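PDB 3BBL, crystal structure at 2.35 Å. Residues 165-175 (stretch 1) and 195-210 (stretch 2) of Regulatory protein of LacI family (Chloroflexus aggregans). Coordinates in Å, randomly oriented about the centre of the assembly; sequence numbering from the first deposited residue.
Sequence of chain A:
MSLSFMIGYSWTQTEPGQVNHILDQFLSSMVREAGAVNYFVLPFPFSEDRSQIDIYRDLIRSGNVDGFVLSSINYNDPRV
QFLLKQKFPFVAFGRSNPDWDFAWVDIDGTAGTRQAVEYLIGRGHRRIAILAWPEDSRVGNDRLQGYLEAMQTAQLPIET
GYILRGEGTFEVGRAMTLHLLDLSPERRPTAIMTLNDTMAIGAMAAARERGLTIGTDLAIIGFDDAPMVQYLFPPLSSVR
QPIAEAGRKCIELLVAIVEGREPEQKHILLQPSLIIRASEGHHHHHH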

# COMPACT_ATOMS: atom_id res chain seq x y z
N ARG A 165 -19.46 -13.45 -10.60
CA ARG A 165 -19.47 -12.54 -9.47
C ARG A 165 -18.93 -13.18 -8.20
O ARG A 165 -19.24 -14.32 -7.89
CB ARG A 165 -20.90 -12.06 -9.21
CG ARG A 165 -21.52 -11.28 -10.35
CD ARG A 165 -22.99 -11.08 -10.05
NE ARG A 165 -23.68 -10.24 -11.02
CZ ARG A 165 -23.64 -8.91 -11.02
NH1 ARG A 165 -22.93 -8.26 -10.10
NH2 ARG A 165 -24.33 -8.24 -11.93
N GLY A 166 -18.13 -12.42 -7.46
CA GLY A 166 -17.55 -12.92 -6.24
C GLY A 166 -16.66 -11.89 -5.56
O GLY A 166 -16.56 -10.74 -6.01
N GLU A 167 -16.03 -12.29 -4.46
CA GLU A 167 -15.14 -11.41 -3.72
C GLU A 167 -13.89 -11.07 -4.52
O GLU A 167 -13.32 -11.92 -5.20
CB GLU A 167 -14.75 -12.06 -2.40
CG GLU A 167 -15.94 -12.38 -1.52
CD GLU A 167 -16.74 -11.14 -1.17
OE1 GLU A 167 -17.98 -11.25 -1.02
OE2 GLU A 167 -16.12 -10.05 -1.03
N GLY A 168 -13.45 -9.82 -4.40
CA GLY A 168 -12.26 -9.39 -5.12
C GLY A 168 -10.96 -9.90 -4.54
O GLY A 168 -10.11 -9.11 -4.18
N THR A 169 -10.80 -11.21 -4.46
CA THR A 169 -9.57 -11.78 -3.92
C THR A 169 -8.79 -12.56 -4.98
O THR A 169 -9.29 -12.85 -6.07
CB THR A 169 -9.84 -12.76 -2.75
OG1 THR A 169 -10.58 -13.89 -3.22
CG2 THR A 169 -10.60 -12.06 -1.63
N PHE A 170 -7.55 -12.88 -4.64
CA PHE A 170 -6.68 -13.65 -5.52
C PHE A 170 -7.30 -15.04 -5.72
O PHE A 170 -7.43 -15.52 -6.85
CB PHE A 170 -5.31 -13.81 -4.87
CG PHE A 170 -4.44 -14.82 -5.55
CD1 PHE A 170 -3.68 -14.46 -6.67
CD2 PHE A 170 -4.39 -16.14 -5.10
CE1 PHE A 170 -2.88 -15.39 -7.31
CE2 PHE A 170 -3.60 -17.08 -5.74
CZ PHE A 170 -2.84 -16.70 -6.85
N GLU A 171 -7.69 -15.66 -4.61
CA GLU A 171 -8.29 -16.99 -4.61
C GLU A 171 -9.54 -17.05 -5.50
O GLU A 171 -9.72 -17.99 -6.27
CB GLU A 171 -8.67 -17.40 -3.18
CG GLU A 171 -7.53 -17.49 -2.16
CD GLU A 171 -6.82 -16.14 -1.88
OE1 GLU A 171 -7.46 -15.06 -1.92
OE2 GLU A 171 -5.60 -16.19 -1.59
N VAL A 172 -10.41 -16.05 -5.38
CA VAL A 172 -11.61 -16.05 -6.20
C VAL A 172 -11.26 -15.80 -7.67
O VAL A 172 -11.79 -16.47 -8.56
CB VAL A 172 -12.64 -14.99 -5.70
CG1 VAL A 172 -13.77 -14.83 -6.71
CG2 VAL A 172 -13.20 -15.43 -4.37
N GLY A 173 -10.36 -14.86 -7.92
CA GLY A 173 -9.96 -14.57 -9.28
C GLY A 173 -9.39 -15.80 -9.97
O GLY A 173 -9.69 -16.08 -11.12
N ARG A 174 -8.57 -16.55 -9.24
CA ARG A 174 -7.96 -17.76 -9.76
C ARG A 174 -9.01 -18.84 -10.02
O ARG A 174 -9.07 -19.42 -11.11
CB ARG A 174 -6.91 -18.27 -8.78
CG ARG A 174 -6.26 -19.58 -9.15
CD ARG A 174 -5.22 -19.96 -8.09
NE ARG A 174 -4.72 -21.31 -8.27
CZ ARG A 174 -5.38 -22.42 -7.92
NH1 ARG A 174 -6.58 -22.33 -7.36
NH2 ARG A 174 -4.85 -23.61 -8.14
N ALA A 175 -9.84 -19.10 -9.02
CA ALA A 175 -10.89 -20.12 -9.13
C ALA A 175 -11.82 -19.85 -10.31
O ALA A 175 -12.08 -20.74 -11.12
CB ALA A 175 -11.70 -20.18 -7.83
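Stretch 2 (195-210) LNDTMAIGAMAAARER

Stretch 2 is almost entirely one α-helix, 197-209, with phi between -57° and -68° and psi between -29° and -47°; Asn196 holds its N-cap position and Arg210, at -95/12, is the first residue to leave helical values. It lies on the loop 166-169 and the helix that starts at Phe170, where Thr169 OG1 caps by accepting from Val172 N at 3.1 Å. The helices run in the same general sense, their N-to-C directions 45° apart (signed crossing angle -45°), and their axes approach to 6.6 Å.

So short a separation depends on two glycines. The CA atoms of Gly173 and Met199 are 4.2 Å apart, those of Arg174 and Gly202 4.0 Å. An ideal CB on Gly173 would stand 2.4 Å from Met199 O, and one on Gly202 would stand 2.2 Å from Phe170 O. Backbone meets backbone here, with three CA-H...O contacts: Phe170 CA to Thr198 O at 3.6 Å, Gly202 CA to Phe170 O at 3.6 Å, and Arg174 CA to Gly202 O at 3.4 Å.

Apolar packing centres on Phe170, a knob among Thr198, Ile201, Gly202 and Ala205. With chi1 at 168° (t), its ring brings CE1 to 3.4 Å from Gly202 CA, CD1 to 3.8 Å from Ile201 CG2 and CZ to 3.7 Å from Ala205 CB. Against the loop, the CA-to-CB bond of selenomethionine Met199 points sideways but its end comes nearer: CG is 3.6 Å from Gly168 CA, and CE makes a van der Waals contact with the carbonyl Glu167 O at 3.6 Å.

The charged contact lies near the C-terminal end of helix 197-209. Arg174, extended with chi1 to chi3 all t, forms a salt bridge with Glu209: NE donates to OE2 at 2.8 Å (N-H...acceptor angle 157°), and NH2 donates to OE1 at 2.9 Å (132°). OE2 lies near the guanidinium plane, at its edge.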

# COMPACT_ATOMS: atom_id res chain seq x y z
N LEU A 195 -12.31 -6.78 -11.81
CA LEU A 195 -12.66 -5.55 -11.09
C LEU A 195 -11.62 -4.97 -10.16
O LEU A 195 -11.83 -3.90 -9.59
CB LEU A 195 -14.00 -5.71 -10.37
CG LEU A 195 -15.18 -5.85 -11.34
CD1 LEU A 195 -16.47 -5.41 -10.65
CD2 LEU A 195 -14.95 -5.02 -12.60
N ASN A 196 -10.51 -5.68 -9.97
CA ASN A 196 -9.38 -5.18 -9.19
C ASN A 196 -8.16 -5.99 -9.58
O ASN A 196 -8.29 -7.06 -10.17
CB ASN A 196 -9.66 -5.18 -7.67
CG ASN A 196 -9.54 -6.54 -7.02
OD1 ASN A 196 -9.82 -6.68 -5.83
ND2 ASN A 196 -9.14 -7.54 -7.77
N ASP A 197 -6.96 -5.48 -9.31
CA ASP A 197 -5.75 -6.17 -9.69
C ASP A 197 -5.51 -7.47 -8.95
O ASP A 197 -4.90 -8.40 -9.48
CB ASP A 197 -4.54 -5.26 -9.55
CG ASP A 197 -4.57 -4.08 -10.49
OD1 ASP A 197 -5.29 -4.14 -11.51
OD2 ASP A 197 -3.87 -3.10 -10.23
N THR A 198 -6.00 -7.55 -7.72
CA THR A 198 -5.82 -8.79 -6.95
C THR A 198 -6.45 -9.95 -7.72
O THR A 198 -5.87 -11.02 -7.83
CB THR A 198 -6.48 -8.69 -5.57
OG1 THR A 198 -6.07 -7.46 -4.95
CG2 THR A 198 -6.05 -9.84 -4.70
N MSE A 199 -7.65 -9.71 -8.26
CA MSE A 199 -8.36 -10.72 -9.04
C MSE A 199 -7.56 -11.06 -10.29
O MSE A 199 -7.38 -12.23 -10.63
CB MSE A 199 -9.75 -10.23 -9.43
CG MSE A 199 -10.66 -10.05 -8.25
SE MSE A 199 -12.37 -9.44 -8.95
CE MSE A 199 -13.41 -11.05 -8.66
N ALA A 200 -7.06 -10.03 -10.97
CA ALA A 200 -6.27 -10.23 -12.19
C ALA A 200 -5.04 -11.10 -11.93
O ALA A 200 -4.65 -11.91 -12.78
CB ALA A 200 -5.86 -8.89 -12.75
N ILE A 201 -4.44 -10.95 -10.76
CA ILE A 201 -3.26 -11.74 -10.44
C ILE A 201 -3.64 -13.21 -10.32
O ILE A 201 -2.90 -14.10 -10.78
CB ILE A 201 -2.58 -11.21 -9.15
CG1 ILE A 201 -1.98 -9.82 -9.44
CG2 ILE A 201 -1.47 -12.15 -8.69
CD1 ILE A 201 -1.31 -9.15 -8.26
N GLY A 202 -4.81 -13.47 -9.74
CA GLY A 202 -5.28 -14.84 -9.61
C GLY A 202 -5.51 -15.42 -11.00
O GLY A 202 -5.19 -16.58 -11.27
N ALA A 203 -6.05 -14.59 -11.89
CA ALA A 203 -6.30 -15.01 -13.27
C ALA A 203 -4.97 -15.33 -13.95
O ALA A 203 -4.86 -16.30 -14.70
CB ALA A 203 -7.03 -13.91 -14.04
N MSE A 204 -3.96 -14.50 -13.69
CA MSE A 204 -2.64 -14.72 -14.26
C MSE A 204 -2.08 -16.06 -13.73
O MSE A 204 -1.46 -16.83 -14.47
CB MSE A 204 -1.70 -13.57 -13.89
CG MSE A 204 -2.01 -12.31 -14.64
SE MSE A 204 -0.83 -10.82 -14.03
CE MSE A 204 0.81 -11.55 -14.80
N ALA A 205 -2.33 -16.34 -12.46
CA ALA A 205 -1.86 -17.58 -11.85
C ALA A 205 -2.56 -18.78 -12.49
O ALA A 205 -1.94 -19.83 -12.72
CB ALA A 205 -2.12 -17.56 -10.36
N ALA A 206 -3.85 -18.63 -12.77
CA ALA A 206 -4.63 -19.69 -13.38
C ALA A 206 -4.11 -19.96 -14.79
O ALA A 206 -3.92 -21.11 -15.19
CB ALA A 206 -6.11 -19.31 -13.42
N ALA A 207 -3.90 -18.89 -15.55
CA ALA A 207 -3.40 -19.00 -16.92
C ALA A 207 -2.07 -19.75 -16.93
O ALA A 207 -1.85 -20.65 -17.74
CB ALA A 207 -3.22 -17.63 -17.51
N ARG A 208 -1.18 -19.35 -16.03
CA ARG A 208 0.13 -19.97 -15.90
C ARG A 208 -0.02 -21.46 -15.59
O ARG A 208 0.63 -22.30 -16.19
CB ARG A 208 0.92 -19.27 -14.79
CG ARG A 208 2.25 -19.93 -14.44
CD ARG A 208 2.97 -19.18 -13.33
NE ARG A 208 2.13 -18.99 -12.14
CZ ARG A 208 1.70 -19.97 -11.35
NH1 ARG A 208 2.02 -21.24 -11.62
NH2 ARG A 208 0.95 -19.69 -10.29
N GLU A 209 -0.90 -21.78 -14.65
CA GLU A 209 -1.15 -23.16 -14.29
C GLU A 209 -1.65 -23.99 -15.47
O GLU A 209 -1.34 -25.18 -15.57
CB GLU A 209 -2.16 -23.24 -13.13
CG GLU A 209 -1.55 -22.95 -11.77
CD GLU A 209 -2.55 -23.04 -10.63
OE1 GLU A 209 -3.36 -24.00 -10.63
OE2 GLU A 209 -2.50 -22.17 -9.74
N ARG A 210 -2.42 -23.37 -16.36
CA ARG A 210 -2.96 -24.10 -17.51
C ARG A 210 -2.11 -23.99 -18.78
O ARG A 210 -2.55 -24.36 -19.86
CB ARG A 210 -4.39 -23.65 -17.79
CG ARG A 210 -5.36 -23.99 -16.68
CD ARG A 210 -5.35 -25.48 -16.37
NE ARG A 210 -6.26 -25.81 -15.27
CZ ARG A 210 -7.58 -25.77 -15.35
NH1 ARG A 210 -8.17 -25.43 -16.49
NH2 ARG A 210 -8.32 -26.04 -14.29